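Local coordinates for 3-keto-5-aminohexanoate cleavage protein (Archaeoglobus fulgidus, PDB 3LOT), which probably cleaves 3-keto-5-aminohexanoate or a related beta-keto acid, as a zinc-dependent member of the beta-keto acid cleavage enzyme family, at the interface of chains A and B. Coordinates in Å, arbitrary orientation; residue numbers count along the deposited sequence, not the author numbering. Chains: chain A/B, uncharacterized protein.

Contact 1: the interface of chains A and B. Residues chain A 122, 124-125, 206-207; chain B 154, 183, 186.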
loop_
_atom_site.group_PDB
_atom_site.type_symbol
_atom_site.label_atom_id
_atom_site.label_comp_id
_atom_site.label_asym_id
_atom_site.label_seq_id
_atom_site.Cartn_x
_atom_site.Cartn_y
_atom_site.Cartn_z
ATOM N N ALA A 122 24.185 -11.806 -2.300
ATOM C CA ALA A 122 24.782 -12.667 -3.314
ATOM C C ALA A 122 25.003 -11.904 -4.617
ATOM O O ALA A 122 24.088 -11.222 -5.163
ATOM C CB ALA A 122 23.925 -13.904 -3.537
ATOM N N HIS A 124 27.048 -13.575 -7.143
ATOM C CA HIS A 124 27.417 -14.586 -8.155
ATOM C C HIS A 124 26.762 -14.385 -9.548
ATOM O O HIS A 124 27.312 -14.835 -10.571
ATOM C CB HIS A 124 27.156 -16.027 -7.673
ATOM C CG HIS A 124 25.725 -16.331 -7.362
ATOM N ND1 HIS A 124 25.105 -15.911 -6.202
ATOM C CD2 HIS A 124 24.804 -17.045 -8.047
ATOM C CE1 HIS A 124 23.854 -16.344 -6.201
ATOM N NE2 HIS A 124 23.641 -17.015 -7.318
ATOM N N PRO A 125 25.593 -13.701 -9.613
ATOM C CA PRO A 125 25.075 -13.560 -10.994
ATOM C C PRO A 125 25.909 -12.626 -11.871
ATOM O O PRO A 125 25.792 -12.637 -13.127
ATOM C CB PRO A 125 23.651 -13.009 -10.774
ATOM C CG PRO A 125 23.255 -13.571 -9.421
ATOM C CD PRO A 125 24.546 -13.378 -8.629
ATOM N N LEU A 206 20.518 -8.922 -4.031
ATOM C CA LEU A 206 19.966 -10.288 -4.091
ATOM C C LEU A 206 20.191 -10.845 -2.684
ATOM O O LEU A 206 21.333 -11.094 -2.273
ATOM C CB LEU A 206 20.640 -11.183 -5.162
ATOM C CG LEU A 206 20.167 -12.628 -5.284
ATOM C CD1 LEU A 206 18.648 -12.760 -5.542
ATOM C CD2 LEU A 206 20.991 -13.300 -6.379
ATOM N N GLY A 207 19.087 -11.007 -1.974
ATOM C CA GLY A 207 19.063 -11.290 -0.555
ATOM C C GLY A 207 18.309 -10.222 0.230
ATOM O O GLY A 207 17.986 -10.404 1.401
ATOM N N PHE B 154 21.742 -19.012 -0.664
ATOM C CA PHE B 154 21.350 -19.424 -2.014
ATOM C C PHE B 154 21.937 -20.784 -2.426
ATOM O O PHE B 154 21.231 -21.574 -3.074
ATOM C CB PHE B 154 21.625 -18.366 -3.084
ATOM C CG PHE B 154 20.686 -17.200 -3.005
ATOM C CD1 PHE B 154 19.383 -17.328 -3.441
ATOM C CD2 PHE B 154 21.082 -15.992 -2.450
ATOM C CE1 PHE B 154 18.476 -16.274 -3.326
ATOM C CE2 PHE B 154 20.173 -14.947 -2.366
ATOM C CZ PHE B 154 18.878 -15.105 -2.779
ATOM N N ASN B 183 13.678 -13.528 -2.886
ATOM C CA ASN B 183 14.536 -14.719 -3.056
ATOM C C ASN B 183 13.761 -15.854 -3.727
ATOM O O ASN B 183 14.281 -16.589 -4.580
ATOM C CB ASN B 183 15.069 -15.236 -1.725
ATOM C CG ASN B 183 15.959 -14.224 -1.001
ATOM O OD1 ASN B 183 16.404 -13.220 -1.590
ATOM N ND2 ASN B 183 16.235 -14.492 0.270
ATOM N N PHE B 186 13.267 -15.232 -7.378
ATOM C CA PHE B 186 14.535 -15.537 -8.033
ATOM C C PHE B 186 14.688 -17.032 -8.287
ATOM O O PHE B 186 14.959 -17.444 -9.382
ATOM C CB PHE B 186 15.690 -15.013 -7.190
ATOM C CG PHE B 186 17.054 -15.319 -7.743
ATOM C CD1 PHE B 186 17.547 -14.639 -8.845
ATOM C CD2 PHE B 186 17.825 -16.312 -7.177
ATOM C CE1 PHE B 186 18.813 -14.915 -9.329
ATOM C CE2 PHE B 186 19.095 -16.589 -7.665
ATOM C CZ PHE B 186 19.573 -15.891 -8.741
HETATM O O HOH W 1 16.328 -10.719 -2.699
HETATM O O HOH W 2 16.626 -12.476 1.976
#

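Contact 2: the interface of chains A and B. Residues chain A 120, 147-149; chain B 118, 149, 151, 153.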
loop_
_atom_site.group_PDB
_atom_site.type_symbol
_atom_site.label_atom_id
_atom_site.label_comp_id
_atom_site.label_asym_id
_atom_site.label_seq_id
_atom_site.Cartn_x
_atom_site.Cartn_y
_atom_site.Cartn_z
ATOM N N ASN A 120 21.328 -13.077 3.260
ATOM C CA ASN A 120 22.035 -13.402 2.059
ATOM C C ASN A 120 22.383 -12.097 1.341
ATOM O O ASN A 120 21.651 -11.107 1.414
ATOM C CB ASN A 120 21.263 -14.398 1.149
ATOM C CG ASN A 120 20.986 -15.747 1.852
ATOM O OD1 ASN A 120 21.679 -16.132 2.805
ATOM N ND2 ASN A 120 19.977 -16.467 1.366
ATOM N N ASP A 147 27.310 -18.557 -1.116
ATOM C CA ASP A 147 27.300 -19.315 0.131
ATOM C C ASP A 147 27.960 -18.597 1.324
ATOM O O ASP A 147 28.441 -19.266 2.242
ATOM C CB ASP A 147 27.983 -20.676 -0.039
ATOM C CG ASP A 147 27.560 -21.730 1.044
ATOM O OD1 ASP A 147 26.518 -21.563 1.729
ATOM O OD2 ASP A 147 28.296 -22.753 1.223
ATOM N N ILE A 148 27.946 -17.264 1.337
ATOM C CA ILE A 148 28.425 -16.487 2.500
ATOM C C ILE A 148 27.287 -15.652 3.109
ATOM O O ILE A 148 26.699 -14.806 2.419
ATOM C CB ILE A 148 29.606 -15.509 2.136
ATOM C CG1 ILE A 148 30.874 -16.287 1.716
ATOM C CG2 ILE A 148 29.943 -14.595 3.297
ATOM C CD1 ILE A 148 31.564 -17.020 2.829
ATOM N N VAL A 149 27.023 -15.832 4.401
ATOM C CA VAL A 149 26.107 -14.929 5.096
ATOM C C VAL A 149 26.739 -13.559 5.384
ATOM O O VAL A 149 27.860 -13.453 5.891
ATOM C CB VAL A 149 25.517 -15.556 6.391
ATOM C CG1 VAL A 149 24.692 -14.480 7.145
ATOM C CG2 VAL A 149 24.624 -16.799 6.032
ATOM N N SER B 118 18.549 -16.437 4.808
ATOM C CA SER B 118 19.279 -16.256 6.062
ATOM C C SER B 118 18.761 -15.030 6.797
ATOM O O SER B 118 18.488 -13.995 6.189
ATOM C CB SER B 118 20.764 -16.084 5.794
ATOM O OG SER B 118 21.371 -17.215 5.214
ATOM N N VAL B 149 22.753 -17.090 13.473
ATOM C CA VAL B 149 22.029 -16.873 12.238
ATOM C C VAL B 149 21.246 -18.119 11.881
ATOM O O VAL B 149 21.753 -19.232 11.971
ATOM C CB VAL B 149 22.976 -16.528 11.088
ATOM C CG1 VAL B 149 22.227 -16.484 9.759
ATOM C CG2 VAL B 149 23.696 -15.215 11.381
ATOM N N ARG B 151 20.440 -19.903 9.064
ATOM C CA ARG B 151 21.189 -19.866 7.807
ATOM C C ARG B 151 20.492 -20.604 6.690
ATOM O O ARG B 151 20.233 -21.804 6.793
ATOM C CB ARG B 151 22.567 -20.515 7.976
ATOM C CG ARG B 151 23.491 -20.411 6.773
ATOM C CD ARG B 151 24.771 -21.225 7.002
ATOM N NE ARG B 151 25.635 -21.192 5.824
ATOM C CZ ARG B 151 26.634 -20.336 5.636
ATOM N NH1 ARG B 151 26.930 -19.439 6.567
ATOM N NH2 ARG B 151 27.349 -20.379 4.493
ATOM N N THR B 153 21.395 -20.066 2.779
ATOM C CA THR B 153 22.043 -19.354 1.729
ATOM C C THR B 153 21.462 -19.779 0.386
ATOM O O THR B 153 20.834 -20.823 0.299
ATOM C CB THR B 153 23.570 -19.607 1.703
ATOM O OG1 THR B 153 23.835 -20.964 1.317
ATOM C CG2 THR B 153 24.228 -19.230 3.083
HETATM O O HOH W 3 25.707 -23.179 3.753
HETATM O O HOH W 4 18.579 -13.552 2.965
#

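Contact 3: the interface of chains A and B. Residues chain A 177-178, 209-210, 215; chain B 178-179, 182, 218.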
loop_
_atom_site.group_PDB
_atom_site.type_symbol
_atom_site.label_atom_id
_atom_site.label_comp_id
_atom_site.label_asym_id
_atom_site.label_seq_id
_atom_site.Cartn_x
_atom_site.Cartn_y
_atom_site.Cartn_z
ATOM N N ASP A 177 15.747 -4.455 4.052
ATOM C CA ASP A 177 14.495 -5.180 4.103
ATOM C C ASP A 177 13.617 -4.615 5.227
ATOM O O ASP A 177 14.070 -3.896 6.129
ATOM C CB ASP A 177 14.775 -6.681 4.352
ATOM C CG ASP A 177 13.803 -7.593 3.612
ATOM O OD1 ASP A 177 12.693 -7.173 3.308
ATOM O OD2 ASP A 177 14.141 -8.766 3.399
ATOM N N ILE A 178 12.363 -5.007 5.202
ATOM C CA ILE A 178 11.379 -4.525 6.137
ATOM C C ILE A 178 11.734 -5.019 7.525
ATOM O O ILE A 178 11.691 -4.257 8.509
ATOM C CB ILE A 178 9.933 -4.981 5.726
ATOM C CG1 ILE A 178 9.602 -4.385 4.366
ATOM C CG2 ILE A 178 8.892 -4.540 6.766
ATOM C CD1 ILE A 178 9.516 -2.853 4.337
ATOM N N ILE A 209 15.405 -6.542 -0.237
ATOM C CA ILE A 209 14.242 -5.998 -0.879
ATOM C C ILE A 209 14.655 -5.454 -2.229
ATOM O O ILE A 209 15.790 -5.047 -2.378
ATOM C CB ILE A 209 13.523 -4.915 0.002
ATOM C CG1 ILE A 209 12.089 -4.725 -0.497
ATOM C CG2 ILE A 209 14.330 -3.589 0.082
ATOM C CD1 ILE A 209 11.145 -4.065 0.539
ATOM N N GLY A 210 13.748 -5.563 -3.219
ATOM C CA GLY A 210 13.977 -5.103 -4.609
ATOM C C GLY A 210 13.788 -3.590 -4.838
ATOM O O GLY A 210 13.825 -2.776 -3.889
ATOM N N ASP A 215 8.322 -0.874 -3.026
ATOM C CA ASP A 215 9.297 -1.263 -1.991
ATOM C C ASP A 215 9.778 -0.049 -1.259
ATOM O O ASP A 215 9.878 -0.051 0.008
ATOM C CB ASP A 215 10.482 -2.040 -2.570
ATOM C CG ASP A 215 10.055 -3.380 -3.227
ATOM O OD1 ASP A 215 9.099 -4.045 -2.719
ATOM O OD2 ASP A 215 10.706 -3.801 -4.221
ATOM N N ILE B 178 9.974 -9.511 3.157
ATOM C CA ILE B 178 9.784 -9.185 1.762
ATOM C C ILE B 178 10.957 -9.663 0.871
ATOM O O ILE B 178 10.738 -10.281 -0.170
ATOM C CB ILE B 178 9.564 -7.679 1.591
ATOM C CG1 ILE B 178 8.342 -7.230 2.404
ATOM C CG2 ILE B 178 9.402 -7.355 0.059
ATOM C CD1 ILE B 178 6.987 -7.904 2.054
ATOM N N GLY B 179 12.176 -9.456 1.348
ATOM C CA GLY B 179 13.376 -9.971 0.738
ATOM C C GLY B 179 13.265 -11.453 0.413
ATOM O O GLY B 179 13.741 -11.892 -0.631
ATOM N N TYR B 182 11.261 -11.986 -2.632
ATOM C CA TYR B 182 12.217 -11.712 -3.710
ATOM C C TYR B 182 13.159 -12.916 -3.956
ATOM O O TYR B 182 13.380 -13.304 -5.130
ATOM C CB TYR B 182 13.008 -10.420 -3.435
ATOM C CG TYR B 182 12.298 -9.157 -3.948
ATOM C CD1 TYR B 182 12.462 -8.739 -5.267
ATOM C CD2 TYR B 182 11.419 -8.425 -3.136
ATOM C CE1 TYR B 182 11.849 -7.637 -5.744
ATOM C CE2 TYR B 182 10.812 -7.273 -3.614
ATOM C CZ TYR B 182 10.999 -6.901 -4.942
ATOM O OH TYR B 182 10.403 -5.762 -5.492
ATOM N N PHE B 218 1.190 -6.534 2.400
ATOM C CA PHE B 218 2.339 -6.260 1.557
ATOM C C PHE B 218 3.093 -7.536 1.136
ATOM O O PHE B 218 3.590 -7.612 0.000
ATOM C CB PHE B 218 3.296 -5.215 2.164
ATOM C CG PHE B 218 4.236 -4.584 1.146
ATOM C CD1 PHE B 218 3.757 -3.704 0.163
ATOM C CD2 PHE B 218 5.563 -4.912 1.119
ATOM C CE1 PHE B 218 4.616 -3.140 -0.776
ATOM C CE2 PHE B 218 6.417 -4.343 0.182
ATOM C CZ PHE B 218 5.960 -3.484 -0.761
#

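Contact 1: the interface of chains A and B
One face of the B:Phe186 ring is capped by a methyl of A:Leu206: CD1 stands 3.9 Å from the ring centroid of B:Phe186, displaced toward the rim on the CG side, a CH-pi contact. The second methyl, CD2, reaches the far end of the same ring, 3.8 Å from CZ of B:Phe186. A:Leu206 and A:Ala122 approach B:Phe154 obliquely from one face, over its rim near CE2, CZ and CD2. CZ of B:Phe154 lies 3.6 Å from CD1 of A:Leu206, and its CD2 meets the methyl CB of A:Ala122 at 3.7 Å. Within chain A, CD of A:Pro125 covers one face of the A:His124 ring, toward its rim, at the border of the patch. A:Leu206 thus fits between two aromatic rings, and its side chain crosses that of B:Phe186 at about a right angle. With CG anti to the backbone N (chi1 179°), it reaches out of its loop toward the partner chain. A branched leucine suits this place because each methyl finds its own part of the B:Phe186 ring, while the small A:Ala122 meets B:Phe154 with its methyl alone. Beside the apolar contact, water 1 joins the backbone N of A:Gly207 to the amide oxygen OD1 of B:Asn183, and water 2 links O of A:Gly207 with ND2 of B:Asn183. The patch supplies apolar packing, with a hydrated margin, to the two-fold interface between the copies.

Contact 2: the interface of chains A and B
The carboxylate oxygen OD1 of A:Asp147 is gripped by two groups of chain B. The hydroxyl OG1 of B:Thr153 donates to it at 2.8 Å, arriving on the anti side and tilted out of the carboxylate plane. From the opposite face NH2 of B:Arg151 makes a salt bridge and hydrogen bond with OD1 of A:Asp147 at 3.1 Å. This guanidinium comes from well above the carboxylate, the two planes standing 72° apart, so the pair is not the flat, two-pronged kind. Water 3 adds to the link, lying in the guanidinium plane 2.9 Å from NE of B:Arg151 and also touching OD1. An arginine suits the place because its extended chain, CG anti to the backbone N (chi1 -174°), carries the charge across to chain A, and its flat guanidinium offers N-H groups to A:Asp147 and water 3 and a face to the methyl CG2 of B:Thr153, which should help to fix its turn. CG2 of A:Val149 fills the angle between B:Arg151, B:Thr153 and B:Ser118, 3.8 Å from CG2 of B:Thr153. Farther along, OG of B:Ser118 donates to the amide oxygen OD1 of A:Asn120 at 2.7 Å, 27° out of the carbonyl plane. A:Val149 and B:Val149 reach toward each other tip to tip, CG1 of A:Val149 4.1 Å from CG1 of B:Val149. This patch gives the pairing of the chains directional polar and charged links beside the apolar contacts of A:Val149.

Contact 3: the interface of chains A and B
From CB, the side chain of B:Tyr182 runs beneath the backbone of A:Gly210, whose N stands 3.4 Å above the ring centre of B:Tyr182, its peptide plane steeply inclined to the ring. CG, CD2 and CE2 lie under this N, and CZ of B:Tyr182 is 3.5 Å from CA of A:Gly210; a glycine, with no side chain, lets the backbone come this close. At the tip, OH points at the carboxylate of A:Asp215, but their separation is too short to be trusted. CB, CG2 and CG1 of B:Ile178 make a second contact. CB lies 3.6 Å from OD1 of A:Asp177, and CG2, anti to the backbone N, packs against CG1 and CD1 of A:Ile209. CG1 meets its twin, CG1 of A:Ile178, at 3.7 Å, while within chain B it sits at the edge of the B:Phe218 ring. Isoleucine, branched at CB, suits a place that must fill two directions at once. The carboxylate oxygen OD1 of A:Asp177 accepts the backbone N-H of B:Gly179 on its syn side at 3.1 Å (156° at the hydrogen). On its anti side the same oxygen accepts N of A:Ile178 at 2.9 Å, so one acidic atom serves the starts of helices 178-189 in both chains. Replacing A:Asp177 with alanine would probably leave these two N-H groups without their shared acceptor. The patch sits where the N-terminal ends of the two 178-189 helices meet, flanked by the 213-227 helix of chain A.

The three contacts are parts of one two-fold interface, so each recurs with the chains exchanged. Contact 1 lies between the others, its C-alpha centre about 11 Å from that of contact 2 and 13 Å from contact 3, which are themselves about 17 Å apart. Helix 178-189 of chain B serves contacts 1 and 3, and the loop after strand 197-203 of chain A supplies residues to both. Contacts 1 and 2 draw on neighbouring stretches near residues 120 and 153. Apolar packing and polar links thus run together along the seam, as would suit a dimer pairing within the deposited four-chain assembly, though the structure alone does not show that the pair forms in solution.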